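PDB 3WWX: S12 family peptidase from Streptomyces sp. 82F2, which probably hydrolyses amide bonds with D-stereospecificity, as a serine amidohydrolase of the beta-lactamase-like S12 peptidase family. Local coordinates for residues A[42-50]-A[321-329]; A[200-211]-A[224-232]. All coordinates share one frame; numbering follows the deposited sequence.

Contact 1 of 2, residues A[42-50]-A[321-329]; sequences ERGGDDRYR and SLAGNFNAD. With DIA (octane 1,8-diamine), chain B.
Asn325 shows how one residue can serve two neighbours: its oxygen is gripped by Arg43 while its CB and amide lie over the face of the Tyr49 ring. Both terminal nitrogens of Arg43 reach Asn325 OD1, NH1 at 3.0 Å and NH2 at 2.9 Å. The NH1 bond lies in the carbonyl plane on a lone pair, whereas NH2 comes from above that plane, since guanidinium and amide stand 86° apart. The backbone places Asn325 CB over the Tyr49 ring centre, a CH-pi contact of 3.3 Å to the centroid; CG, anti to the backbone N (chi1 -176°), then lays the amide over the CG/CD2 side of the ring, 15° from parallel. Ser308 and Ser310 take up ND2, fixing its rotation. Behind these, Arg43 NE makes a salt bridge of 2.8 Å to Asp47 OD2, which also accepts from Gly44 N, and NH1 donates to Gly24 O. Asn327 OD1 accepts from Gly24 N, and a water joins Asn327 ND2 to Glu42 O. The loop after strand 36-41 folds onto strand 320-326 of the main beta-lactamase-like antiparallel sheet, whose chain runs on to Asp329 of the diamine pocket. Strands 24-31 and 308-315 flank strand 320-326, and helix 334-343 packs on Leu322 and Phe326.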
ATOM      1  N   GLU A  42      16.039 -10.120 -14.862  1.00 14.08           N
ATOM      2  CA  GLU A  42      16.905 -10.533 -13.779  1.00 14.41           C
ATOM      3  C   GLU A  42      16.158 -10.458 -12.449  1.00 13.35           C
ATOM      4  O   GLU A  42      16.052  -9.401 -11.832  1.00 16.08           O
ATOM      5  CB  GLU A  42      18.166  -9.668 -13.757  1.00 15.48           C
ATOM      6  CG  GLU A  42      19.114  -9.957 -14.931  1.00 24.97           C
ATOM      7  CD  GLU A  42      19.620 -11.389 -14.927  1.00 27.44           C
ATOM      8  OE1 GLU A  42      20.301 -11.767 -13.946  1.00 28.95           O
ATOM      9  OE2 GLU A  42      19.313 -12.140 -15.892  1.00 28.05           O
ATOM     10  N   ARG A  43      15.641 -11.599 -12.020  1.00 13.69           N
ATOM     11  CA  ARG A  43      14.741 -11.622 -10.878  1.00 14.47           C
ATOM     12  C   ARG A  43      14.551 -13.027 -10.379  1.00 14.25           C
ATOM     13  O   ARG A  43      14.571 -13.979 -11.184  1.00 15.33           O
ATOM     14  CB  ARG A  43      13.385 -11.036 -11.275  1.00 12.98           C
ATOM     15  CG  ARG A  43      12.638 -10.414 -10.110  1.00 13.33           C
ATOM     16  CD  ARG A  43      13.291  -9.105  -9.655  1.00 11.39           C
ATOM     17  NE  ARG A  43      12.834  -8.766  -8.290  1.00 11.57           N
ATOM     18  CZ  ARG A  43      11.827  -7.943  -7.998  1.00 11.42           C
ATOM     19  NH1 ARG A  43      11.155  -7.313  -8.935  1.00 10.81           N
ATOM     20  NH2 ARG A  43      11.486  -7.742  -6.727  1.00 10.53           N
ATOM     21  N   GLY A  44      14.375 -13.172  -9.068  1.00 13.24           N
ATOM     22  CA  GLY A  44      14.078 -14.450  -8.437  1.00 11.98           C
ATOM     23  C   GLY A  44      12.619 -14.535  -7.998  1.00 12.23           C
ATOM     24  O   GLY A  44      12.027 -13.536  -7.583  1.00 12.12           O
ATOM     25  N   GLY A  45      12.035 -15.722  -8.083  1.00 12.03           N
ATOM     26  CA  GLY A  45      10.607 -15.862  -7.838  1.00 12.62           C
ATOM     27  C   GLY A  45      10.211 -15.602  -6.399  1.00 11.06           C
ATOM     28  O   GLY A  45       9.075 -15.234  -6.138  1.00 12.14           O
ATOM     29  N   ASP A  46      11.141 -15.802  -5.470  1.00 12.00           N
ATOM     30  CA  ASP A  46      10.911 -15.566  -4.046  1.00 11.91           C
ATOM     31  C   ASP A  46      11.481 -14.220  -3.567  1.00 10.36           C
ATOM     32  O   ASP A  46      11.606 -13.980  -2.356  1.00 10.59           O
ATOM     33  CB  ASP A  46      11.507 -16.712  -3.243  1.00 14.34           C
ATOM     34  CG  ASP A  46      10.824 -18.044  -3.550  1.00 17.68           C
ATOM     35  OD1 ASP A  46       9.577 -18.103  -3.561  1.00 18.19           O
ATOM     36  OD2 ASP A  46      11.552 -19.033  -3.805  1.00 24.63           O
ATOM     37  N   ASP A  47      11.807 -13.345  -4.510  1.00 11.23           N
ATOM     38  CA  ASP A  47      12.370 -12.036  -4.144  1.00  9.53           C
ATOM     39  C   ASP A  47      11.437 -11.276  -3.208  1.00 10.42           C
ATOM     40  O   ASP A  47      10.200 -11.228  -3.400  1.00 10.80           O
ATOM     41  CB  ASP A  47      12.680 -11.158  -5.354  1.00 11.28           C
ATOM     42  CG  ASP A  47      13.961 -11.564  -6.088  1.00  9.46           C
ATOM     43  OD1 ASP A  47      14.640 -12.518  -5.638  1.00 13.55           O
ATOM     44  OD2 ASP A  47      14.246 -10.923  -7.121  1.00 12.05           O
ATOM     45  N   ARG A  48      12.058 -10.666  -2.213  1.00  9.90           N
ATOM     46  CA  ARG A  48      11.370  -9.788  -1.281  1.00  9.07           C
ATOM     47  C   ARG A  48      11.539  -8.364  -1.771  1.00 10.09           C
ATOM     48  O   ARG A  48      12.576  -8.005  -2.338  1.00 11.40           O
ATOM     49  CB  ARG A  48      11.947  -9.983   0.128  1.00 10.83           C
ATOM     50  CG  ARG A  48      11.734 -11.424   0.626  1.00 12.55           C
ATOM     51  CD  ARG A  48      12.265 -11.759   2.027  1.00 13.32           C
ATOM     52  NE  ARG A  48      12.057 -13.183   2.270  1.00 15.59           N
ATOM     53  CZ  ARG A  48      12.317 -13.827   3.407  1.00 18.62           C
ATOM     54  NH1 ARG A  48      12.783 -13.194   4.447  1.00 17.68           N
ATOM     55  NH2 ARG A  48      12.085 -15.127   3.494  1.00 23.46           N
ATOM     56  N   TYR A  49      10.527  -7.546  -1.541  1.00  9.02           N
ATOM     57  CA  TYR A  49      10.503  -6.190  -2.063  1.00  8.01           C
ATOM     58  C   TYR A  49       9.701  -5.281  -1.156  1.00  8.56           C
ATOM     59  O   TYR A  49       8.877  -5.725  -0.343  1.00  8.62           O
ATOM     60  CB  TYR A  49       9.946  -6.177  -3.497  1.00 10.09           C
ATOM     61  CG  TYR A  49       8.697  -7.021  -3.729  1.00  9.88           C
ATOM     62  CD1 TYR A  49       8.796  -8.337  -4.126  1.00  8.97           C
ATOM     63  CD2 TYR A  49       7.433  -6.495  -3.565  1.00 10.27           C
ATOM     64  CE1 TYR A  49       7.671  -9.105  -4.370  1.00  9.25           C
ATOM     65  CE2 TYR A  49       6.293  -7.265  -3.783  1.00  9.41           C
ATOM     66  CZ  TYR A  49       6.420  -8.567  -4.195  1.00  9.72           C
ATOM     67  OH  TYR A  49       5.288  -9.333  -4.453  1.00 10.25           O
ATOM     68  N   ARG A  50       9.977  -3.993  -1.283  1.00  8.80           N
ATOM     69  CA  ARG A  50       9.242  -2.954  -0.588  1.00  8.84           C
ATOM     70  C   ARG A  50       7.859  -2.856  -1.194  1.00  7.94           C
ATOM     71  O   ARG A  50       7.715  -2.475  -2.366  1.00  9.47           O
ATOM     72  CB  ARG A  50       9.994  -1.634  -0.732  1.00  7.85           C
ATOM     73  CG  ARG A  50      11.411  -1.678  -0.154  1.00  8.80           C
ATOM     74  CD  ARG A  50      11.995  -0.262  -0.051  1.00  8.36           C
ATOM     75  NE  ARG A  50      13.413  -0.306   0.314  1.00  9.02           N
ATOM     76  CZ  ARG A  50      13.859  -0.534   1.545  1.00  8.05           C
ATOM     77  NH1 ARG A  50      13.025  -0.665   2.551  1.00  9.25           N
ATOM     78  NH2 ARG A  50      15.157  -0.616   1.774  1.00  9.49           N
ATOM     79  N   SER A 321      -5.832 -15.439  -6.313  1.00 10.39           N
ATOM     80  CA  SER A 321      -4.920 -14.363  -5.910  1.00  9.68           C
ATOM     81  C   SER A 321      -3.738 -14.184  -6.862  1.00 10.23           C
ATOM     82  O   SER A 321      -3.358 -15.094  -7.609  1.00 11.23           O
ATOM     83  CB  SER A 321      -4.398 -14.644  -4.505  1.00 10.20           C
ATOM     84  OG  SER A 321      -3.770 -15.901  -4.438  1.00 11.89           O
ATOM     85  N   LEU A 322      -3.142 -12.993  -6.761  1.00  9.51           N
ATOM     86  CA  LEU A 322      -1.983 -12.599  -7.548  1.00 10.69           C
ATOM     87  C   LEU A 322      -1.199 -11.570  -6.749  1.00  9.43           C
ATOM     88  O   LEU A 322      -1.790 -10.695  -6.128  1.00 10.77           O
ATOM     89  CB  LEU A 322      -2.453 -11.971  -8.850  1.00 10.41           C
ATOM     90  CG  LEU A 322      -1.410 -11.244  -9.730  1.00 11.05           C
ATOM     91  CD1 LEU A 322      -0.419 -12.204 -10.354  1.00 12.55           C
ATOM     92  CD2 LEU A 322      -2.113 -10.399 -10.820  1.00 11.06           C
ATOM     93  N   ALA A 323       0.123 -11.644  -6.793  1.00  9.60           N
ATOM     94  CA  ALA A 323       0.953 -10.555  -6.247  1.00  9.67           C
ATOM     95  C   ALA A 323       2.235 -10.516  -7.029  1.00 10.79           C
ATOM     96  O   ALA A 323       2.677 -11.527  -7.561  1.00 11.16           O
ATOM     97  CB  ALA A 323       1.233 -10.760  -4.761  1.00 10.17           C
ATOM     98  N   GLY A 324       2.847  -9.347  -7.116  1.00 10.23           N
ATOM     99  CA  GLY A 324       4.099  -9.248  -7.848  1.00  9.49           C
ATOM    100  C   GLY A 324       4.754  -7.897  -7.736  1.00  9.58           C
ATOM    101  O   GLY A 324       4.248  -6.992  -7.078  1.00  9.66           O
ATOM    102  N   ASN A 325       5.869  -7.754  -8.447  1.00  9.97           N
ATOM    103  CA  ASN A 325       6.721  -6.580  -8.304  1.00 10.32           C
ATOM    104  C   ASN A 325       7.552  -6.319  -9.547  1.00 10.11           C
ATOM    105  O   ASN A 325       8.085  -7.266 -10.158  1.00 10.67           O
ATOM    106  CB  ASN A 325       7.650  -6.755  -7.092  1.00  9.22           C
ATOM    107  CG  ASN A 325       8.502  -5.518  -6.822  1.00 10.21           C
ATOM    108  OD1 ASN A 325       9.692  -5.468  -7.147  1.00  9.77           O
ATOM    109  ND2 ASN A 325       7.894  -4.499  -6.232  1.00  9.27           N
ATOM    110  N   PHE A 326       7.687  -5.040  -9.876  1.00  9.20           N
ATOM    111  CA  PHE A 326       8.672  -4.560 -10.837  1.00 10.28           C
ATOM    112  C   PHE A 326       9.720  -3.775 -10.069  1.00  9.90           C
ATOM    113  O   PHE A 326       9.373  -2.943  -9.225  1.00 10.50           O
ATOM    114  CB  PHE A 326       8.031  -3.596 -11.841  1.00 11.25           C
ATOM    115  CG  PHE A 326       6.869  -4.167 -12.625  1.00 10.38           C
ATOM    116  CD1 PHE A 326       6.803  -5.508 -12.948  1.00 12.33           C
ATOM    117  CD2 PHE A 326       5.876  -3.326 -13.068  1.00 13.52           C
ATOM    118  CE1 PHE A 326       5.742  -6.007 -13.687  1.00 13.77           C
ATOM    119  CE2 PHE A 326       4.802  -3.815 -13.822  1.00 14.27           C
ATOM    120  CZ  PHE A 326       4.750  -5.157 -14.126  1.00 12.39           C
ATOM    121  N   ASN A 327      11.003  -3.963 -10.402  1.00  9.65           N
ATOM    122  CA  ASN A 327      12.094  -3.250  -9.714  1.00 10.50           C
ATOM    123  C   ASN A 327      12.578  -2.017 -10.485  1.00 10.84           C
ATOM    124  O   ASN A 327      13.730  -1.583 -10.339  1.00 11.53           O
ATOM    125  CB  ASN A 327      13.246  -4.186  -9.374  1.00 10.33           C
ATOM    126  CG  ASN A 327      13.950  -4.715 -10.594  1.00 10.45           C
ATOM    127  OD1 ASN A 327      13.497  -4.522 -11.724  1.00 11.60           O
ATOM    128  ND2 ASN A 327      15.088  -5.367 -10.368  1.00 11.97           N
ATOM    129  N   ALA A 328      11.695  -1.450 -11.297  1.00 12.43           N
ATOM    130  CA  ALA A 328      11.892  -0.102 -11.832  1.00 12.47           C
ATOM    131  C   ALA A 328      10.617   0.639 -11.541  1.00 14.61           C
ATOM    132  O   ALA A 328       9.520   0.079 -11.663  1.00 14.91           O
ATOM    133  CB  ALA A 328      12.151  -0.131 -13.314  1.00 16.04           C
ATOM    134  N   ASP A 329      10.730   1.901 -11.180  1.00 14.74           N
ATOM    135  CA  ASP A 329       9.533   2.668 -10.866  1.00 14.76           C
ATOM    136  C   ASP A 329       9.099   3.579 -12.008  1.00 17.55           C
ATOM    137  O   ASP A 329       8.166   4.366 -11.838  1.00 22.56           O
ATOM    138  CB  ASP A 329       9.697   3.439  -9.561  1.00 15.46           C
ATOM    139  CG  ASP A 329      10.903   4.351  -9.556  1.00 16.12           C
ATOM    140  OD1 ASP A 329      11.418   4.709 -10.637  1.00 16.68           O
ATOM    141  OD2 ASP A 329      11.338   4.720  -8.448  1.00 14.22           O
TER
HETATM  142  N1  DIA B 401      11.166   9.531  -7.778  1.00 34.88           N
HETATM  143  C1  DIA B 401      11.599   8.841  -6.607  1.00 27.45           C
HETATM  144  C2  DIA B 401      10.970   7.494  -6.317  1.00 28.36           C
HETATM  145  C3  DIA B 401       9.544   7.363  -6.738  1.00 28.24           C
HETATM  146  C4  DIA B 401       8.517   7.125  -5.651  1.00 31.68           C
HETATM  147  C5  DIA B 401       7.741   5.851  -5.859  1.00 33.32           C
HETATM  148  C6  DIA B 401       7.157   5.696  -7.241  1.00 31.32           C
HETATM  149  C7  DIA B 401       6.548   4.343  -7.430  1.00 31.80           C
HETATM  150  C8  DIA B 401       5.795   4.342  -8.732  1.00 32.97           C
HETATM  151  N8  DIA B 401       5.642   2.995  -9.158  1.00 34.07           N
HETATM  152  O   HOH W   1      16.920  -6.816 -11.985  1.00 14.52           O

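Contact 2 of 2, residues A[200-211]-A[224-232]; sequences TRSAMPEPSSPA and HDVSTLNPS
Two conventional hydrogen bonds fasten Ala211 to the turn at 225-227, one through its N-H and one through its C=O. Val226 N donates to Ala211 O at 2.8 Å, and Ala211 N donates to Ser227 OG at 2.9 Å with an N-H...O angle of 158°. The hydroxyl is held in place by its own segment: Ser227 OG donates to Asp225 OD1 at 2.7 Å, and that oxygen also accepts from Ser227 N, closing an Asx turn. The carboxylate thus positions the group that receives Ala211. Asn230 repeats the motif, its OD1 taking Ser232 N in the carbonyl plane and Ser232 OG from above it. These turns carry the chain away from the small two-stranded antiparallel ladder of 212-213 and 224-225, and into the 3-10 segment beginning at Pro231, within the beta-lactamase-like fold. Weaker CA-H...O contacts link the loops farther along, where Ser202 CA lies 3.1 Å from Leu229 O and Thr228 CA lies 3.4 Å from Ser202 O. Among van der Waals contacts, Thr200 and Asn230 lie side by side and point the same way, with CB of Thr200 3.6 Å from ND2 of Asn230, an amide nitrogen bonded to Tyr131 O and Thr133. Met204 lays CG against Ser227 O, the carbonyl that also receives Arg50, and Ala211 CB meets Val226 CG2 at 4.2 Å.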
ATOM      1  N   THR A 200      13.020   2.025  10.866  1.00 11.06           N
ATOM      2  CA  THR A 200      14.038   2.869  10.228  1.00 10.87           C
ATOM      3  C   THR A 200      15.151   2.051   9.564  1.00 13.66           C
ATOM      4  O   THR A 200      16.105   2.606   9.008  1.00 14.50           O
ATOM      5  CB  THR A 200      14.648   3.829  11.213  1.00 12.61           C
ATOM      6  OG1 THR A 200      15.148   3.042  12.255  1.00 15.52           O
ATOM      7  CG2 THR A 200      13.603   4.750  11.802  1.00 13.50           C
ATOM      8  N   ARG A 201      15.036   0.736   9.618  1.00  9.16           N
ATOM      9  CA  ARG A 201      16.073  -0.125   9.035  1.00 10.38           C
ATOM     10  C   ARG A 201      16.088  -0.037   7.514  1.00  9.85           C
ATOM     11  O   ARG A 201      15.029  -0.126   6.879  1.00 10.58           O
ATOM     12  CB  ARG A 201      15.852  -1.573   9.434  1.00 11.94           C
ATOM     13  CG  ARG A 201      16.007  -1.814  10.924  1.00 12.75           C
ATOM     14  CD  ARG A 201      16.150  -3.282  11.275  1.00 15.47           C
ATOM     15  NE  ARG A 201      15.207  -4.162  10.604  1.00 20.27           N
ATOM     16  CZ  ARG A 201      14.011  -4.490  11.068  1.00 22.15           C
ATOM     17  NH1 ARG A 201      13.575  -3.991  12.223  1.00 23.95           N
ATOM     18  NH2 ARG A 201      13.238  -5.314  10.347  1.00 22.03           N
ATOM     19  N   SER A 202      17.282   0.116   6.934  1.00 10.46           N
ATOM     20  CA  SER A 202      17.415   0.377   5.510  1.00  9.05           C
ATOM     21  C   SER A 202      17.775  -0.831   4.654  1.00  9.62           C
ATOM     22  O   SER A 202      17.655  -0.772   3.442  1.00 10.00           O
ATOM     23  CB  SER A 202      18.444   1.482   5.254  1.00 10.93           C
ATOM     24  OG  SER A 202      19.769   1.031   5.548  1.00 12.39           O
ATOM     25  N   ALA A 203      18.234  -1.911   5.274  1.00 10.01           N
ATOM     26  CA  ALA A 203      18.705  -3.064   4.512  1.00 10.23           C
ATOM     27  C   ALA A 203      17.559  -3.865   3.934  1.00 10.63           C
ATOM     28  O   ALA A 203      16.431  -3.818   4.441  1.00 10.97           O
ATOM     29  CB  ALA A 203      19.584  -3.959   5.381  1.00 10.48           C
ATOM     30  N   MET A 204      17.854  -4.597   2.867  1.00 10.94           N
ATOM     31  CA  MET A 204      16.906  -5.540   2.254  1.00  9.28           C
ATOM     32  C   MET A 204      17.235  -6.963   2.645  1.00 11.09           C
ATOM     33  O   MET A 204      18.401  -7.341   2.625  1.00 12.74           O
ATOM     34  CB  MET A 204      16.932  -5.415   0.725  1.00 11.32           C
ATOM     35  CG  MET A 204      16.353  -4.108   0.201  1.00 10.50           C
ATOM     36  SD  MET A 204      14.590  -3.936   0.498  1.00 10.64           S
ATOM     37  CE  MET A 204      13.865  -5.283  -0.448  1.00 10.45           C
ATOM     38  N   PRO A 205      16.218  -7.764   2.990  1.00 10.40           N
ATOM     39  CA  PRO A 205      16.441  -9.191   3.265  1.00 10.92           C
ATOM     40  C   PRO A 205      16.687  -9.959   1.985  1.00 11.65           C
ATOM     41  O   PRO A 205      16.444  -9.452   0.878  1.00 14.18           O
ATOM     42  CB  PRO A 205      15.125  -9.641   3.907  1.00 12.08           C
ATOM     43  CG  PRO A 205      14.089  -8.707   3.257  1.00 14.20           C
ATOM     44  CD  PRO A 205      14.795  -7.386   3.101  1.00 11.01           C
ATOM     45  N   GLU A 206      17.183 -11.176   2.138  1.00 12.39           N
ATOM     46  CA  GLU A 206      17.310 -12.111   1.043  1.00 12.29           C
ATOM     47  C   GLU A 206      16.091 -13.011   0.987  1.00 12.85           C
ATOM     48  O   GLU A 206      15.431 -13.224   1.997  1.00 15.40           O
ATOM     49  CB  GLU A 206      18.503 -13.030   1.277  1.00 16.77           C
ATOM     50  CG  GLU A 206      19.811 -12.342   1.430  1.00 17.97           C
ATOM     51  CD  GLU A 206      20.200 -11.566   0.222  1.00 20.81           C
ATOM     52  OE1 GLU A 206      20.674 -10.423   0.396  1.00 27.67           O
ATOM     53  OE2 GLU A 206      20.026 -12.092  -0.905  1.00 25.24           O
ATOM     54  N   PRO A 207      15.786 -13.537  -0.213  1.00 13.71           N
ATOM     55  CA  PRO A 207      16.366 -13.124  -1.484  1.00 12.87           C
ATOM     56  C   PRO A 207      15.789 -11.790  -1.945  1.00 10.91           C
ATOM     57  O   PRO A 207      14.648 -11.466  -1.636  1.00 12.79           O
ATOM     58  CB  PRO A 207      15.954 -14.250  -2.443  1.00 14.58           C
ATOM     59  CG  PRO A 207      14.885 -14.978  -1.783  1.00 16.09           C
ATOM     60  CD  PRO A 207      14.712 -14.520  -0.402  1.00 14.69           C
ATOM     61  N   SER A 208      16.594 -11.018  -2.654  1.00 13.39           N
ATOM     62  CA  SER A 208      16.095  -9.807  -3.271  1.00 13.07           C
ATOM     63  C   SER A 208      16.972  -9.450  -4.444  1.00 13.79           C
ATOM     64  O   SER A 208      18.159  -9.814  -4.480  1.00 18.23           O
ATOM     65  CB  SER A 208      16.047  -8.680  -2.242  1.00 14.49           C
ATOM     66  OG  SER A 208      17.339  -8.441  -1.710  1.00 16.85           O
ATOM     67  N   SER A 209      16.392  -8.770  -5.419  1.00 11.84           N
ATOM     68  CA  SER A 209      17.132  -8.146  -6.484  1.00 11.37           C
ATOM     69  C   SER A 209      17.244  -6.657  -6.169  1.00 11.01           C
ATOM     70  O   SER A 209      16.526  -6.148  -5.311  1.00 12.03           O
ATOM     71  CB  SER A 209      16.386  -8.355  -7.805  1.00 12.15           C
ATOM     72  OG  SER A 209      16.382  -9.733  -8.166  1.00 14.03           O
ATOM     73  N   PRO A 210      18.104  -5.939  -6.892  1.00 11.76           N
ATOM     74  CA  PRO A 210      18.193  -4.496  -6.661  1.00 10.50           C
ATOM     75  C   PRO A 210      16.894  -3.782  -7.035  1.00 11.32           C
ATOM     76  O   PRO A 210      16.051  -4.339  -7.751  1.00 10.74           O
ATOM     77  CB  PRO A 210      19.325  -4.052  -7.593  1.00 14.25           C
ATOM     78  CG  PRO A 210      20.107  -5.290  -7.889  1.00 14.09           C
ATOM     79  CD  PRO A 210      19.082  -6.389  -7.898  1.00 13.42           C
ATOM     80  N   ALA A 211      16.740  -2.548  -6.564  1.00 11.26           N
ATOM     81  CA  ALA A 211      15.617  -1.697  -6.912  1.00  9.91           C
ATOM     82  C   ALA A 211      16.165  -0.450  -7.583  1.00  9.93           C
ATOM     83  O   ALA A 211      17.145   0.114  -7.115  1.00 11.00           O
ATOM     84  CB  ALA A 211      14.851  -1.321  -5.651  1.00 10.51           C
ATOM     85  N   HIS A 224      19.429   4.979 -10.743  1.00 11.43           N
ATOM     86  CA  HIS A 224      20.058   4.835  -9.438  1.00 11.19           C
ATOM     87  C   HIS A 224      19.628   3.543  -8.807  1.00 11.31           C
ATOM     88  O   HIS A 224      18.458   3.144  -8.921  1.00 10.73           O
ATOM     89  CB  HIS A 224      19.606   5.962  -8.508  1.00 11.13           C
ATOM     90  CG  HIS A 224      19.836   7.327  -9.066  1.00 10.70           C
ATOM     91  ND1 HIS A 224      20.967   8.069  -8.792  1.00 12.13           N
ATOM     92  CD2 HIS A 224      19.079   8.080  -9.896  1.00 11.64           C
ATOM     93  CE1 HIS A 224      20.893   9.222  -9.428  1.00 13.04           C
ATOM     94  NE2 HIS A 224      19.759   9.254 -10.105  1.00 13.42           N
ATOM     95  N   ASP A 225      20.563   2.896  -8.129  1.00  9.94           N
ATOM     96  CA  ASP A 225      20.247   1.786  -7.244  1.00 10.60           C
ATOM     97  C   ASP A 225      19.736   2.349  -5.932  1.00 11.07           C
ATOM     98  O   ASP A 225      20.492   2.925  -5.132  1.00 11.53           O
ATOM     99  CB  ASP A 225      21.490   0.937  -7.000  1.00 12.01           C
ATOM    100  CG  ASP A 225      21.202  -0.298  -6.209  1.00 13.71           C
ATOM    101  OD1 ASP A 225      20.344  -0.247  -5.297  1.00 12.40           O
ATOM    102  OD2 ASP A 225      21.835  -1.350  -6.516  1.00 15.87           O
ATOM    103  N   VAL A 226      18.436   2.173  -5.718  1.00  9.46           N
ATOM    104  CA  VAL A 226      17.744   2.723  -4.569  1.00  9.80           C
ATOM    105  C   VAL A 226      17.296   1.629  -3.601  1.00  9.11           C
ATOM    106  O   VAL A 226      16.363   1.816  -2.817  1.00 10.28           O
ATOM    107  CB  VAL A 226      16.548   3.618  -4.994  1.00  9.13           C
ATOM    108  CG1 VAL A 226      17.020   4.779  -5.806  1.00  9.03           C
ATOM    109  CG2 VAL A 226      15.494   2.830  -5.763  1.00 11.09           C
ATOM    110  N   SER A 227      17.988   0.498  -3.630  1.00  9.45           N
ATOM    111  CA  SER A 227      17.589  -0.642  -2.812  1.00  9.83           C
ATOM    112  C   SER A 227      17.484  -0.280  -1.339  1.00  8.92           C
ATOM    113  O   SER A 227      16.523  -0.671  -0.670  1.00  9.93           O
ATOM    114  CB  SER A 227      18.562  -1.807  -3.005  1.00 10.65           C
ATOM    115  OG  SER A 227      18.684  -2.168  -4.380  1.00 11.06           O
ATOM    116  N   THR A 228      18.475   0.447  -0.833  1.00  9.42           N
ATOM    117  CA  THR A 228      18.517   0.799   0.577  1.00 10.12           C
ATOM    118  C   THR A 228      18.026   2.225   0.832  1.00  9.61           C
ATOM    119  O   THR A 228      18.426   3.164   0.164  1.00 10.86           O
ATOM    120  CB  THR A 228      19.929   0.644   1.147  1.00  9.78           C
ATOM    121  OG1 THR A 228      20.843   1.452   0.395  1.00 11.12           O
ATOM    122  CG2 THR A 228      20.366  -0.806   1.078  1.00 11.61           C
ATOM    123  N   LEU A 229      17.146   2.344   1.812  1.00  9.34           N
ATOM    124  CA  LEU A 229      16.567   3.629   2.221  1.00  8.87           C
ATOM    125  C   LEU A 229      15.909   3.423   3.581  1.00 10.21           C
ATOM    126  O   LEU A 229      15.541   2.302   3.931  1.00 10.46           O
ATOM    127  CB  LEU A 229      15.532   4.144   1.187  1.00 10.81           C
ATOM    128  CG  LEU A 229      14.328   3.241   0.859  1.00  8.78           C
ATOM    129  CD1 LEU A 229      13.174   3.409   1.860  1.00 10.26           C
ATOM    130  CD2 LEU A 229      13.854   3.518  -0.552  1.00 11.23           C
ATOM    131  N   ASN A 230      15.763   4.514   4.323  1.00  9.23           N
ATOM    132  CA  ASN A 230      15.061   4.531   5.601  1.00  9.33           C
ATOM    133  C   ASN A 230      13.556   4.612   5.340  1.00  9.63           C
ATOM    134  O   ASN A 230      13.078   5.623   4.828  1.00  9.88           O
ATOM    135  CB  ASN A 230      15.534   5.734   6.420  1.00 10.32           C
ATOM    136  CG  ASN A 230      14.964   5.769   7.824  1.00  9.22           C
ATOM    137  OD1 ASN A 230      13.795   5.429   8.067  1.00  9.94           O
ATOM    138  ND2 ASN A 230      15.788   6.210   8.772  1.00 10.99           N
ATOM    139  N   PRO A 231      12.802   3.539   5.657  1.00  9.45           N
ATOM    140  CA  PRO A 231      11.390   3.489   5.259  1.00 10.79           C
ATOM    141  C   PRO A 231      10.461   4.366   6.077  1.00 10.88           C
ATOM    142  O   PRO A 231       9.244   4.357   5.800  1.00 10.10           O
ATOM    143  CB  PRO A 231      11.009   2.017   5.476  1.00 14.43           C
ATOM    144  CG  PRO A 231      12.256   1.297   5.699  1.00 12.78           C
ATOM    145  CD  PRO A 231      13.257   2.253   6.205  1.00  9.81           C
ATOM    146  N   SER A 232      11.004   5.114   7.042  1.00  9.21           N
ATOM    147  CA  SER A 232      10.166   6.023   7.818  1.00  9.88           C
ATOM    148  C   SER A 232       9.569   7.149   6.979  1.00  9.36           C
ATOM    149  O   SER A 232       8.652   7.822   7.439  1.00 11.89           O
ATOM    150  CB  SER A 232      10.937   6.563   9.021  1.00 10.52           C
ATOM    151  OG  SER A 232      12.002   7.401   8.617  1.00 10.68           O
TER

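Followed from the N terminus, the chain leaves strand 36-41, passes through 42-50 and does not close contact 1 until 321-329, some 270 residues later. Within that long loop, after helix 178-187, contact 2 brings 200-211 against 224-232 and closes a short loop of 12 residues. The smaller closure is therefore nested in the larger, and the two do not cross. Their centres lie about 13 Å apart, and the segments meet directly: Asp47 OD2 is 2.7 Å from Ser209 OG, and Arg48 N is 2.8 Å from Pro207 O, both probable hydrogen bonds. Segment 42-50 contacts strand 320-326 of the main sheet and, through these bonds, segment 200-211; the Val226 side chain is about 7 Å from the diamine.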